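Local coordinates for protein putative NAD(P)H:FMN oxidoreductase (Porphyromonas gingivalis W83, PDB 3GE5) that is probably an FMN-dependent oxidoreductase of the nitroreductase family, binding flavin mononucleotide in a two-chain assembly, at residues A[28-32]-A[33-37]; A[124-127]-A[128-132]; A[151-154]-A[155-159]. All coordinates share one frame; numbering follows the deposited sequence.

Interaction 1 of 3, residues A[28-32]-A[33-37]; sequences RLIED and FFRTR. With FMN (flavin mononucleotide), chain C; SO4 (sulfate ion), chain F.
Phe34 N and Arg35 N each reach back five residues, to Leu29 O at 2.8 Å and Ile30 O at 2.9 Å, as the helix widens into a pi-type turn at 30-32. Both bonds are nearly straight (171° and 166°). Phe33 N adds only a weak bond to the same Leu29 O. A type I turn from Phe34 to Arg37 follows.

Leu29 touches two rings, one with each methyl. With CG anti to its backbone N (chi1 -164°), it sends CD2 to 3.4 Å from Phe34 CZ and sets CG over one face of the Phe34 ring, offset toward the rim, as a CH-pi contact. Its other branch runs beside Phe33, CD1 lying 3.8 Å from CD2 of that ring. Beside the second subunit, Ile30 CG2 packs against Arg35 CG, and the bent Arg35 chain carries its guanidinium to a sulfate, which probably comes from the crystallisation liquor. NH1 and NH2 each donate to a separate sulfate oxygen. Thr36 OG1 is hydrogen-bonded to His136.

The bent Arg37 side chain reaches the FMN phosphate: NH1 donates to O1P of the FMN at 2.9 Å, and NH2 is shared between O1P and O2P. The turn thus delivers an arginine to the phosphate in a nitroreductase-family flavin site; Arg38, Ser39 and Arg41 are further FMN-binding residues of the same site.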
ATOM      1  N   ARG A  28      -8.352  11.680  13.774  1.00 18.30           N
ATOM      2  CA  ARG A  28      -7.809  12.104  12.503  1.00 16.98           C
ATOM      3  C   ARG A  28      -6.784  11.078  12.042  1.00 19.08           C
ATOM      4  O   ARG A  28      -5.775  10.869  12.704  1.00 18.79           O
ATOM      5  CB  ARG A  28      -7.139  13.485  12.627  1.00 16.10           C
ATOM      6  CG  ARG A  28      -8.064  14.557  13.128  1.00 18.65           C
ATOM      7  CD  ARG A  28      -7.374  15.904  13.172  1.00 17.92           C
ATOM      8  NE  ARG A  28      -8.206  16.877  13.837  1.00 18.07           N
ATOM      9  CZ  ARG A  28      -7.917  18.170  13.956  1.00 19.24           C
ATOM     10  NH1 ARG A  28      -6.836  18.666  13.384  1.00 18.23           N
ATOM     11  NH2 ARG A  28      -8.733  18.964  14.623  1.00 17.94           N
ATOM     12  N   LEU A  29      -7.052  10.434  10.918  1.00 16.65           N
ATOM     13  CA  LEU A  29      -6.147   9.421  10.395  1.00 16.62           C
ATOM     14  C   LEU A  29      -4.729   9.933  10.213  1.00 17.85           C
ATOM     15  O   LEU A  29      -3.775   9.257  10.545  1.00 18.50           O
ATOM     16  CB  LEU A  29      -6.729   8.775   9.118  1.00 14.64           C
ATOM     17  CG  LEU A  29      -6.070   7.450   8.682  1.00 18.20           C
ATOM     18  CD1 LEU A  29      -6.419   6.292   9.638  1.00 19.78           C
ATOM     19  CD2 LEU A  29      -6.551   7.148   7.210  1.00 16.20           C
ATOM     20  N   ILE A  30      -4.592  11.152   9.707  1.00 16.35           N
ATOM     21  CA  ILE A  30      -3.270  11.699   9.477  1.00 17.54           C
ATOM     22  C   ILE A  30      -2.554  11.990  10.812  1.00 16.07           C
ATOM     23  O   ILE A  30      -1.507  11.398  11.116  1.00 16.07           O
ATOM     24  CB  ILE A  30      -3.285  12.962   8.593  1.00 16.84           C
ATOM     25  CG1 ILE A  30      -3.677  12.636   7.135  1.00 18.06           C
ATOM     26  CG2 ILE A  30      -1.887  13.684   8.627  1.00 17.39           C
ATOM     27  CD1 ILE A  30      -4.131  13.865   6.298  1.00 16.48           C
ATOM     28  N   GLU A  31      -3.092  12.927  11.601  1.00 18.68           N
ATOM     29  CA  GLU A  31      -2.375  13.348  12.819  1.00 17.78           C
ATOM     30  C   GLU A  31      -2.240  12.258  13.895  1.00 18.63           C
ATOM     31  O   GLU A  31      -1.203  12.168  14.580  1.00 20.73           O
ATOM     32  CB  GLU A  31      -3.032  14.591  13.416  1.00 16.73           C
ATOM     33  CG  GLU A  31      -2.909  15.818  12.511  1.00 19.56           C
ATOM     34  CD  GLU A  31      -4.152  16.082  11.685  1.00 22.04           C
ATOM     35  OE1 GLU A  31      -4.747  15.117  11.156  1.00 18.36           O
ATOM     36  OE2 GLU A  31      -4.535  17.277  11.593  1.00 24.85           O
ATOM     37  N   ASP A  32      -3.272  11.438  14.041  1.00 17.49           N
ATOM     38  CA  ASP A  32      -3.357  10.526  15.175  1.00 18.54           C
ATOM     39  C   ASP A  32      -2.820   9.152  14.859  1.00 21.11           C
ATOM     40  O   ASP A  32      -2.625   8.353  15.759  1.00 23.22           O
ATOM     41  CB  ASP A  32      -4.803  10.393  15.642  1.00 18.34           C
ATOM     42  CG  ASP A  32      -5.351  11.672  16.169  1.00 20.29           C
ATOM     43  OD1 ASP A  32      -4.536  12.537  16.599  1.00 20.05           O
ATOM     44  OD2 ASP A  32      -6.592  11.813  16.149  1.00 17.16           O
ATOM     45  N   PHE A  33      -2.615   8.857  13.584  1.00 19.08           N
ATOM     46  CA  PHE A  33      -2.292   7.490  13.191  1.00 18.78           C
ATOM     47  C   PHE A  33      -1.132   7.439  12.198  1.00 19.46           C
ATOM     48  O   PHE A  33      -0.072   6.900  12.523  1.00 18.88           O
ATOM     49  CB  PHE A  33      -3.538   6.791  12.677  1.00 18.56           C
ATOM     50  CG  PHE A  33      -3.317   5.320  12.432  1.00 17.78           C
ATOM     51  CD1 PHE A  33      -3.090   4.451  13.480  1.00 20.03           C
ATOM     52  CD2 PHE A  33      -3.236   4.850  11.139  1.00 19.99           C
ATOM     53  CE1 PHE A  33      -2.831   3.090  13.204  1.00 17.75           C
ATOM     54  CE2 PHE A  33      -2.991   3.517  10.886  1.00 22.36           C
ATOM     55  CZ  PHE A  33      -2.804   2.653  11.915  1.00 20.07           C
ATOM     56  N   PHE A  34      -1.289   7.985  10.994  1.00 17.67           N
ATOM     57  CA  PHE A  34      -0.169   7.953  10.053  1.00 17.26           C
ATOM     58  C   PHE A  34       1.107   8.642  10.586  1.00 18.15           C
ATOM     59  O   PHE A  34       2.205   8.065  10.571  1.00 18.12           O
ATOM     60  CB  PHE A  34      -0.539   8.634   8.711  1.00 17.13           C
ATOM     61  CG  PHE A  34      -1.543   7.883   7.859  1.00 18.27           C
ATOM     62  CD1 PHE A  34      -1.570   6.473   7.801  1.00 18.73           C
ATOM     63  CD2 PHE A  34      -2.388   8.602   7.018  1.00 15.99           C
ATOM     64  CE1 PHE A  34      -2.457   5.799   6.934  1.00 18.17           C
ATOM     65  CE2 PHE A  34      -3.277   7.948   6.163  1.00 18.05           C
ATOM     66  CZ  PHE A  34      -3.347   6.562   6.160  1.00 16.41           C
ATOM     67  N   ARG A  35       0.956   9.869  11.075  1.00 16.90           N
ATOM     68  CA  ARG A  35       2.132  10.641  11.508  1.00 17.10           C
ATOM     69  C   ARG A  35       2.824  10.148  12.755  1.00 17.55           C
ATOM     70  O   ARG A  35       3.992  10.504  12.966  1.00 20.00           O
ATOM     71  CB  ARG A  35       1.819  12.128  11.615  1.00 17.97           C
ATOM     72  CG  ARG A  35       1.526  12.739  10.266  1.00 17.25           C
ATOM     73  CD  ARG A  35       2.744  12.772   9.340  1.00 16.91           C
ATOM     74  NE  ARG A  35       3.916  13.339   9.973  1.00 20.87           N
ATOM     75  CZ  ARG A  35       4.245  14.631   9.963  1.00 19.25           C
ATOM     76  NH1 ARG A  35       3.477  15.523   9.355  1.00 21.34           N
ATOM     77  NH2 ARG A  35       5.324  15.038  10.632  1.00 21.64           N
ATOM     78  N   THR A  36       2.150   9.342  13.569  1.00 15.63           N
ATOM     79  CA  THR A  36       2.771   8.797  14.770  1.00 16.74           C
ATOM     80  C   THR A  36       3.630   7.556  14.460  1.00 17.41           C
ATOM     81  O   THR A  36       4.319   7.062  15.343  1.00 18.28           O
ATOM     82  CB  THR A  36       1.744   8.439  15.849  1.00 18.30           C
ATOM     83  OG1 THR A  36       0.784   7.548  15.294  1.00 18.20           O
ATOM     84  CG2 THR A  36       1.044   9.707  16.409  1.00 19.55           C
ATOM     85  N   ARG A  37       3.557   7.042  13.216  1.00 16.17           N
ATOM     86  CA  ARG A  37       4.363   5.896  12.772  1.00 16.96           C
ATOM     87  C   ARG A  37       5.669   6.365  12.136  1.00 18.41           C
ATOM     88  O   ARG A  37       5.657   7.060  11.113  1.00 18.82           O
ATOM     89  CB  ARG A  37       3.601   5.061  11.729  1.00 17.73           C
ATOM     90  CG  ARG A  37       4.341   3.784  11.341  1.00 18.84           C
ATOM     91  CD  ARG A  37       4.116   3.332   9.882  1.00 20.09           C
ATOM     92  NE  ARG A  37       4.461   4.392   8.948  1.00 18.97           N
ATOM     93  CZ  ARG A  37       5.695   4.694   8.551  1.00 17.84           C
ATOM     94  NH1 ARG A  37       6.754   3.963   8.922  1.00 17.58           N
ATOM     95  NH2 ARG A  37       5.871   5.751   7.795  1.00 20.02           N
TER
HETATM   96  N1  FMN C 300      14.533   0.751   5.583  1.00 19.83           N
HETATM   97  C2  FMN C 300      15.627  -0.044   5.767  1.00 19.96           C
HETATM   98  O2  FMN C 300      16.389   0.157   6.720  1.00 19.64           O
HETATM   99  N3  FMN C 300      15.920  -1.083   4.893  1.00 17.41           N
HETATM  100  C4  FMN C 300      15.126  -1.359   3.786  1.00 21.10           C
HETATM  101  O4  FMN C 300      15.421  -2.295   2.980  1.00 17.56           O
HETATM  102  C4A FMN C 300      14.009  -0.549   3.598  1.00 19.67           C
HETATM  103  N5  FMN C 300      13.222  -0.777   2.486  1.00 20.76           N
HETATM  104  C5A FMN C 300      12.052  -0.089   2.345  1.00 15.84           C
HETATM  105  C6  FMN C 300      11.224  -0.425   1.269  1.00 12.59           C
HETATM  106  C7  FMN C 300      10.010   0.238   1.132  1.00 18.32           C
HETATM  107  C7M FMN C 300       9.096  -0.068  -0.017  1.00 15.82           C
HETATM  108  C8  FMN C 300       9.622   1.199   2.065  1.00 15.15           C
HETATM  109  C8M FMN C 300       8.311   1.905   1.943  1.00 17.75           C
HETATM  110  C9  FMN C 300      10.462   1.548   3.094  1.00 15.11           C
HETATM  111  C9A FMN C 300      11.679   0.907   3.273  1.00 14.29           C
HETATM  112  N10 FMN C 300      12.555   1.240   4.334  1.00 19.10           N
HETATM  113  C10 FMN C 300      13.696   0.495   4.498  1.00 19.10           C
HETATM  114  C1' FMN C 300      12.128   2.192   5.420  1.00 20.27           C
HETATM  115  C2' FMN C 300      12.297   3.609   4.877  1.00 18.27           C
HETATM  116  O2' FMN C 300      13.654   4.002   5.028  1.00 19.66           O
HETATM  117  C3' FMN C 300      11.358   4.608   5.562  1.00 20.79           C
HETATM  118  O3' FMN C 300      10.005   4.159   5.424  1.00 20.14           O
HETATM  119  C4' FMN C 300      11.519   6.051   5.052  1.00 20.50           C
HETATM  120  O4' FMN C 300      12.817   6.587   5.317  1.00 21.07           O
HETATM  121  C5' FMN C 300      10.491   7.010   5.663  1.00 22.12           C
HETATM  122  O5' FMN C 300      10.664   7.034   7.063  1.00 18.45           O
HETATM  123  P   FMN C 300       9.450   6.763   8.021  1.00 20.78           P
HETATM  124  O1P FMN C 300       9.014   5.341   7.706  1.00 19.59           O
HETATM  125  O2P FMN C 300       8.340   7.760   7.747  1.00 23.42           O
HETATM  126  O3P FMN C 300      10.029   6.784   9.420  1.00 20.95           O
HETATM  127  S   SO4 F 182       5.364  18.740  10.412  1.00 39.95           S
HETATM  128  O1  SO4 F 182       5.837  20.063  10.004  1.00 38.41           O
HETATM  129  O2  SO4 F 182       4.956  18.625  11.817  1.00 39.86           O
HETATM  130  O3  SO4 F 182       6.413  17.753  10.229  1.00 40.94           O
HETATM  131  O4  SO4 F 182       4.256  18.482   9.503  1.00 35.62           O

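Interaction 2 of 3, residues A[124-127]-A[128-132]; sequences TSIA and MTYMM
Tyr130 and Ile126 stand one alpha-helical turn apart on helix 120-137 and run side by side, pointing the same way. The Tyr130 ring is approached obliquely by Ile126 O, which lies 3.4 Å from CD1, while Ile126 CG2 sits 4.1 Å from CE1. The ring also stacks with Phe34 of the second subunit. Ile126 has CG2 anti to its backbone N, leaving that methyl beside the carbonyl carbon and turned to the tyrosine. Its side chain also comes within about 3 Å of a bound FMN, in the pocket lined by Pro64, Ala66, Asn68 and Asp123, and packs on Trp144 of the second subunit. This face of the helix therefore belongs to the subunit interface as well as to a flavin pocket.

The backbone is a regular run of bonds from residue i+4 to residue i, among them Tyr130 N to Ile126 O at 2.9 Å, nearly straight. On other faces the helix is covered by the beta-sheet. Met128, a selenomethionine here like Met131, touches Thr124 O with CG at 3.3 Å and then leads its selenium end away, to Thr104, Ser167 and Leu169 of the sheet. Met131, which packs on Ile102, Thr104 and Leu169, curls at its last torsion (chi3 -68°) to bring CE to 3.8 Å from Ala127 O. Thr124 OG1 and Ser125 OG are tied to backbone carbonyls one turn earlier, those of Val120 and Asp121.

Thr129, which packs against Thr129 of the second subunit, turns its hydroxyl inward to its own helix. Ser125 O is gripped by two donors of Thr129, N at 2.9 Å and OG1 at 2.8 Å, which arrive from opposite faces of the carbonyl plane.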
ATOM      1  N   THR A 124       0.966  -6.936  -3.494  1.00 16.30           N
ATOM      2  CA  THR A 124       1.711  -7.299  -2.282  1.00 14.33           C
ATOM      3  C   THR A 124       1.973  -6.073  -1.400  1.00 12.31           C
ATOM      4  O   THR A 124       2.041  -6.172  -0.160  1.00 15.53           O
ATOM      5  CB  THR A 124       3.065  -8.063  -2.558  1.00 14.82           C
ATOM      6  OG1 THR A 124       3.951  -7.251  -3.329  1.00 16.46           O
ATOM      7  CG2 THR A 124       2.812  -9.438  -3.255  1.00 16.01           C
ATOM      8  N   SER A 125       2.183  -4.940  -2.061  1.00 14.79           N
ATOM      9  CA  SER A 125       2.415  -3.697  -1.350  1.00 15.51           C
ATOM     10  C   SER A 125       1.177  -3.172  -0.612  1.00 18.15           C
ATOM     11  O   SER A 125       1.299  -2.526   0.442  1.00 16.83           O
ATOM     12  CB  SER A 125       3.003  -2.658  -2.290  1.00 15.14           C
ATOM     13  OG  SER A 125       4.282  -3.074  -2.750  1.00 15.86           O
ATOM     14  N   ILE A 126      -0.000  -3.440  -1.131  1.00 15.39           N
ATOM     15  CA  ILE A 126      -1.229  -3.079  -0.382  1.00 15.01           C
ATOM     16  C   ILE A 126      -1.293  -3.950   0.887  1.00 14.72           C
ATOM     17  O   ILE A 126      -1.541  -3.440   2.000  1.00 15.94           O
ATOM     18  CB  ILE A 126      -2.516  -3.269  -1.251  1.00 14.99           C
ATOM     19  CG1 ILE A 126      -2.448  -2.446  -2.563  1.00 17.63           C
ATOM     20  CG2 ILE A 126      -3.721  -2.866  -0.473  1.00 13.70           C
ATOM     21  CD1 ILE A 126      -3.561  -2.779  -3.613  1.00 15.15           C
ATOM     22  N   ALA A 127      -1.059  -5.253   0.732  1.00 15.83           N
ATOM     23  CA  ALA A 127      -1.094  -6.155   1.891  1.00 15.32           C
ATOM     24  C   ALA A 127      -0.015  -5.726   2.940  1.00 16.88           C
ATOM     25  O   ALA A 127      -0.289  -5.667   4.156  1.00 16.79           O
ATOM     26  CB  ALA A 127      -0.879  -7.623   1.500  1.00 15.23           C
HETATM   27  N   MSE A 128       1.200  -5.441   2.453  1.00 15.53           N
HETATM   28  CA  MSE A 128       2.289  -4.985   3.332  1.00 14.98           C
HETATM   29  C   MSE A 128       1.874  -3.691   4.064  1.00 16.01           C
HETATM   30  O   MSE A 128       2.139  -3.537   5.266  1.00 17.41           O
HETATM   31  CB  MSE A 128       3.572  -4.746   2.532  1.00 17.90           C
HETATM   32  CG  MSE A 128       4.333  -6.027   2.239  1.00 14.67           C
HETATM   33 SE   MSE A 128       5.374  -6.645   3.789  0.80 15.02          SE
HETATM   34  CE  MSE A 128       6.488  -5.064   4.067  1.00 16.03           C
ATOM     35  N   THR A 129       1.248  -2.768   3.348  1.00 16.47           N
ATOM     36  CA  THR A 129       0.833  -1.486   3.949  1.00 14.89           C
ATOM     37  C   THR A 129      -0.210  -1.754   5.064  1.00 16.61           C
ATOM     38  O   THR A 129      -0.121  -1.217   6.166  1.00 15.49           O
ATOM     39  CB  THR A 129       0.286  -0.486   2.898  1.00 15.74           C
ATOM     40  OG1 THR A 129       1.302  -0.193   1.927  1.00 16.37           O
ATOM     41  CG2 THR A 129      -0.212   0.853   3.597  1.00 15.88           C
ATOM     42  N   TYR A 130      -1.195  -2.600   4.758  1.00 15.77           N
ATOM     43  CA  TYR A 130      -2.202  -2.974   5.760  1.00 15.95           C
ATOM     44  C   TYR A 130      -1.519  -3.574   6.983  1.00 17.17           C
ATOM     45  O   TYR A 130      -1.894  -3.291   8.133  1.00 17.32           O
ATOM     46  CB  TYR A 130      -3.203  -3.975   5.163  1.00 16.49           C
ATOM     47  CG  TYR A 130      -4.411  -3.320   4.523  1.00 15.24           C
ATOM     48  CD1 TYR A 130      -4.270  -2.293   3.612  1.00 18.25           C
ATOM     49  CD2 TYR A 130      -5.706  -3.753   4.823  1.00 17.83           C
ATOM     50  CE1 TYR A 130      -5.389  -1.661   3.072  1.00 15.76           C
ATOM     51  CE2 TYR A 130      -6.824  -3.158   4.257  1.00 17.33           C
ATOM     52  CZ  TYR A 130      -6.660  -2.110   3.401  1.00 15.85           C
ATOM     53  OH  TYR A 130      -7.754  -1.503   2.854  1.00 17.25           O
HETATM   54  N   MSE A 131      -0.547  -4.437   6.754  1.00 15.64           N
HETATM   55  CA  MSE A 131       0.114  -5.148   7.872  1.00 16.25           C
HETATM   56  C   MSE A 131       0.970  -4.172   8.712  1.00 17.83           C
HETATM   57  O   MSE A 131       0.995  -4.224   9.967  1.00 16.53           O
HETATM   58  CB  MSE A 131       0.925  -6.370   7.398  1.00 17.57           C
HETATM   59  CG  MSE A 131       0.046  -7.499   6.880  1.00 15.33           C
HETATM   60 SE   MSE A 131       0.961  -9.138   6.532  0.80 15.20          SE
HETATM   61  CE  MSE A 131       2.052  -8.587   5.016  1.00 19.26           C
HETATM   62  N   MSE A 132       1.705  -3.308   8.031  1.00 15.58           N
HETATM   63  CA  MSE A 132       2.493  -2.239   8.689  1.00 16.84           C
HETATM   64  C   MSE A 132       1.592  -1.371   9.574  1.00 14.70           C
HETATM   65  O   MSE A 132       1.900  -1.084  10.742  1.00 16.85           O
HETATM   66  CB  MSE A 132       3.172  -1.360   7.626  1.00 17.31           C
HETATM   67  CG  MSE A 132       3.915  -0.182   8.171  1.00 16.51           C
HETATM   68 SE   MSE A 132       4.789   0.883   6.832  0.80 15.91          SE
HETATM   69  CE  MSE A 132       3.212   1.602   5.957  1.00 19.24           C
TER

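Interaction 3 of 3, residues A[151-154]-A[155-159]; sequences ALCS and EIFDI
The side chains of Leu152 and Ile156 meet at a slant one turn apart, with Leu152 CG 3.7 Å from Ile156 CD1 and the leucine CD1 also against that methyl. Cys153 points to another side of the helix: SG is anti to its backbone N (chi1 -175°) and comes within 4.1 Å of both Phe157 CD2 and Ile159 CD1. The sulfur stands oblique to the Phe157 ring, 64° off the normal, as a Cys sulfur-aromatic contact. That ring is held from two directions: Ile156 CG2 rests over one face, offset toward the rim, and Cys153 O lies in the ring plane at its edge, 3.4 Å from CD2.

Ile159 points back at the helix and lays its side chain along Ser154, with CB 3.8 Å from Ser154 CA. The backbone makes this fold-back possible. Phe157 N still bonds to Cys153 O in helical fashion, but Asp158 adopts a positive phi of 51° and Ile159 N returns to Ser154 O at 2.9 Å. With the weak Asp158 N to Glu155 O bond, this is a Schellman motif at the C-terminal end of the helix. Ile159 N meets Ser154 O in the carbonyl plane, on a lone pair, and a water lies 3.1 Å from both Ser154 O and Ile159 O.

Arg85 of helix 80-86 donates to Ile156 O, and with Leu86 it packs on the Phe157 ring. Cys153, Ser154 and Ile159 lean on Pro165 of strand 163-172, Cys153 and Ile159 also on strand 100-107, while Glu196 and Leu198 of the second subunit cover Phe157 and Ile159.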
ATOM      1  N   ALA A 151      16.843 -13.900  -4.464  1.00 16.55           N
ATOM      2  CA  ALA A 151      17.139 -15.242  -4.953  1.00 16.48           C
ATOM      3  C   ALA A 151      17.660 -16.147  -3.835  1.00 15.30           C
ATOM      4  O   ALA A 151      17.336 -17.322  -3.801  1.00 15.77           O
ATOM      5  CB  ALA A 151      18.083 -15.199  -6.188  1.00 15.69           C
ATOM      6  N   LEU A 152      18.452 -15.593  -2.921  1.00 14.70           N
ATOM      7  CA  LEU A 152      18.921 -16.331  -1.770  1.00 15.30           C
ATOM      8  C   LEU A 152      17.754 -16.714  -0.836  1.00 14.40           C
ATOM      9  O   LEU A 152      17.622 -17.851  -0.415  1.00 16.38           O
ATOM     10  CB  LEU A 152      19.996 -15.556  -0.994  1.00 16.80           C
ATOM     11  CG  LEU A 152      20.535 -16.276   0.236  1.00 13.20           C
ATOM     12  CD1 LEU A 152      21.041 -17.683  -0.110  1.00 13.94           C
ATOM     13  CD2 LEU A 152      21.662 -15.421   0.864  1.00 17.51           C
ATOM     14  N   CYS A 153      16.888 -15.754  -0.548  1.00 15.16           N
ATOM     15  CA  CYS A 153      15.656 -16.001   0.196  1.00 14.69           C
ATOM     16  C   CYS A 153      14.851 -17.164  -0.408  1.00 15.79           C
ATOM     17  O   CYS A 153      14.469 -18.102   0.290  1.00 16.18           O
ATOM     18  CB  CYS A 153      14.833 -14.726   0.242  1.00 16.49           C
ATOM     19  SG  CYS A 153      13.360 -14.905   1.269  1.00 17.91           S
ATOM     20  N   SER A 154      14.674 -17.118  -1.736  1.00 17.65           N
ATOM     21  CA  SER A 154      13.972 -18.197  -2.461  1.00 17.01           C
ATOM     22  C   SER A 154      14.665 -19.546  -2.335  1.00 17.80           C
ATOM     23  O   SER A 154      14.010 -20.584  -2.200  1.00 17.80           O
ATOM     24  CB  SER A 154      13.799 -17.860  -3.940  1.00 17.50           C
ATOM     25  OG  SER A 154      12.884 -16.797  -4.092  1.00 16.02           O
ATOM     26  N   GLU A 155      15.990 -19.538  -2.421  1.00 17.34           N
ATOM     27  CA  GLU A 155      16.753 -20.772  -2.233  1.00 17.61           C
ATOM     28  C   GLU A 155      16.610 -21.319  -0.797  1.00 17.70           C
ATOM     29  O   GLU A 155      16.360 -22.504  -0.608  1.00 17.00           O
ATOM     30  CB  GLU A 155      18.210 -20.518  -2.619  1.00 19.19           C
ATOM     31  CG  GLU A 155      19.107 -21.708  -2.499  1.00 19.98           C
ATOM     32  CD  GLU A 155      18.814 -22.846  -3.448  1.00 24.08           C
ATOM     33  OE1 GLU A 155      18.294 -22.629  -4.561  1.00 23.71           O
ATOM     34  OE2 GLU A 155      19.188 -23.979  -3.069  1.00 26.78           O
ATOM     35  N   ILE A 156      16.731 -20.458   0.218  1.00 17.17           N
ATOM     36  CA  ILE A 156      16.730 -20.915   1.608  1.00 18.91           C
ATOM     37  C   ILE A 156      15.360 -21.490   1.970  1.00 18.68           C
ATOM     38  O   ILE A 156      15.282 -22.522   2.615  1.00 17.22           O
ATOM     39  CB  ILE A 156      17.059 -19.750   2.591  1.00 18.17           C
ATOM     40  CG1 ILE A 156      18.508 -19.342   2.441  1.00 18.70           C
ATOM     41  CG2 ILE A 156      16.740 -20.153   4.044  1.00 18.00           C
ATOM     42  CD1 ILE A 156      18.817 -17.979   2.991  1.00 18.41           C
ATOM     43  N   PHE A 157      14.290 -20.820   1.536  1.00 18.91           N
ATOM     44  CA  PHE A 157      12.936 -21.195   1.902  1.00 19.91           C
ATOM     45  C   PHE A 157      12.205 -21.997   0.821  1.00 18.96           C
ATOM     46  O   PHE A 157      11.008 -22.167   0.903  1.00 19.55           O
ATOM     47  CB  PHE A 157      12.160 -19.940   2.349  1.00 19.61           C
ATOM     48  CG  PHE A 157      12.681 -19.361   3.611  1.00 18.20           C
ATOM     49  CD1 PHE A 157      12.318 -19.902   4.842  1.00 19.46           C
ATOM     50  CD2 PHE A 157      13.613 -18.320   3.596  1.00 19.82           C
ATOM     51  CE1 PHE A 157      12.825 -19.386   6.013  1.00 21.07           C
ATOM     52  CE2 PHE A 157      14.133 -17.801   4.762  1.00 21.46           C
ATOM     53  CZ  PHE A 157      13.763 -18.350   5.982  1.00 22.10           C
ATOM     54  N   ASP A 158      12.934 -22.557  -0.141  1.00 19.10           N
ATOM     55  CA  ASP A 158      12.331 -23.413  -1.155  1.00 19.61           C
ATOM     56  C   ASP A 158      11.106 -22.755  -1.823  1.00 21.54           C
ATOM     57  O   ASP A 158      10.063 -23.405  -2.021  1.00 20.54           O
ATOM     58  CB  ASP A 158      11.957 -24.750  -0.516  1.00 23.07           C
ATOM     59  CG  ASP A 158      13.141 -25.461   0.064  1.00 32.11           C
ATOM     60  OD1 ASP A 158      14.180 -25.542  -0.615  1.00 35.34           O
ATOM     61  OD2 ASP A 158      13.046 -25.924   1.215  1.00 43.27           O
ATOM     62  N   ILE A 159      11.236 -21.476  -2.167  1.00 20.68           N
ATOM     63  CA  ILE A 159      10.125 -20.741  -2.742  1.00 20.99           C
ATOM     64  C   ILE A 159      10.045 -21.130  -4.250  1.00 21.23           C
ATOM     65  O   ILE A 159      11.031 -21.008  -4.968  1.00 21.61           O
ATOM     66  CB  ILE A 159      10.254 -19.171  -2.541  1.00 20.22           C
ATOM     67  CG1 ILE A 159      10.509 -18.825  -1.047  1.00 19.63           C
ATOM     68  CG2 ILE A 159       9.022 -18.436  -3.145  1.00 19.23           C
ATOM     69  CD1 ILE A 159      10.745 -17.348  -0.687  1.00 22.31           C
TER
HETATM   70  O   HOH W   1      13.844 -22.321  -4.812  1.00 33.93           O

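Overall arrangement
Interaction 2 is the buried core element, a regular length of the long interface helix between sheet and second subunit; interactions 1 and 3 are partly exposed, on opposite sides of the chain's centre, with centres 36 Å apart. Both contain backbone bonds from residue i+5 to residue i, within a pi-type turn in interaction 1 and at the helix C-terminus in interaction 3. Yet interaction 1 opens into charged chemistry at a phosphate, whereas interaction 3 closes on apolar side chains against the sheet, with the Cys153 side chain about 13 Å from FMN. Interactions 1 and 2 meet directly, Arg37 CD lying 3.9 Å from Met132 CG. All three touch the second subunit. Residues 124-132 and 151-159 pack on the same strands, 100-107 and 163-172.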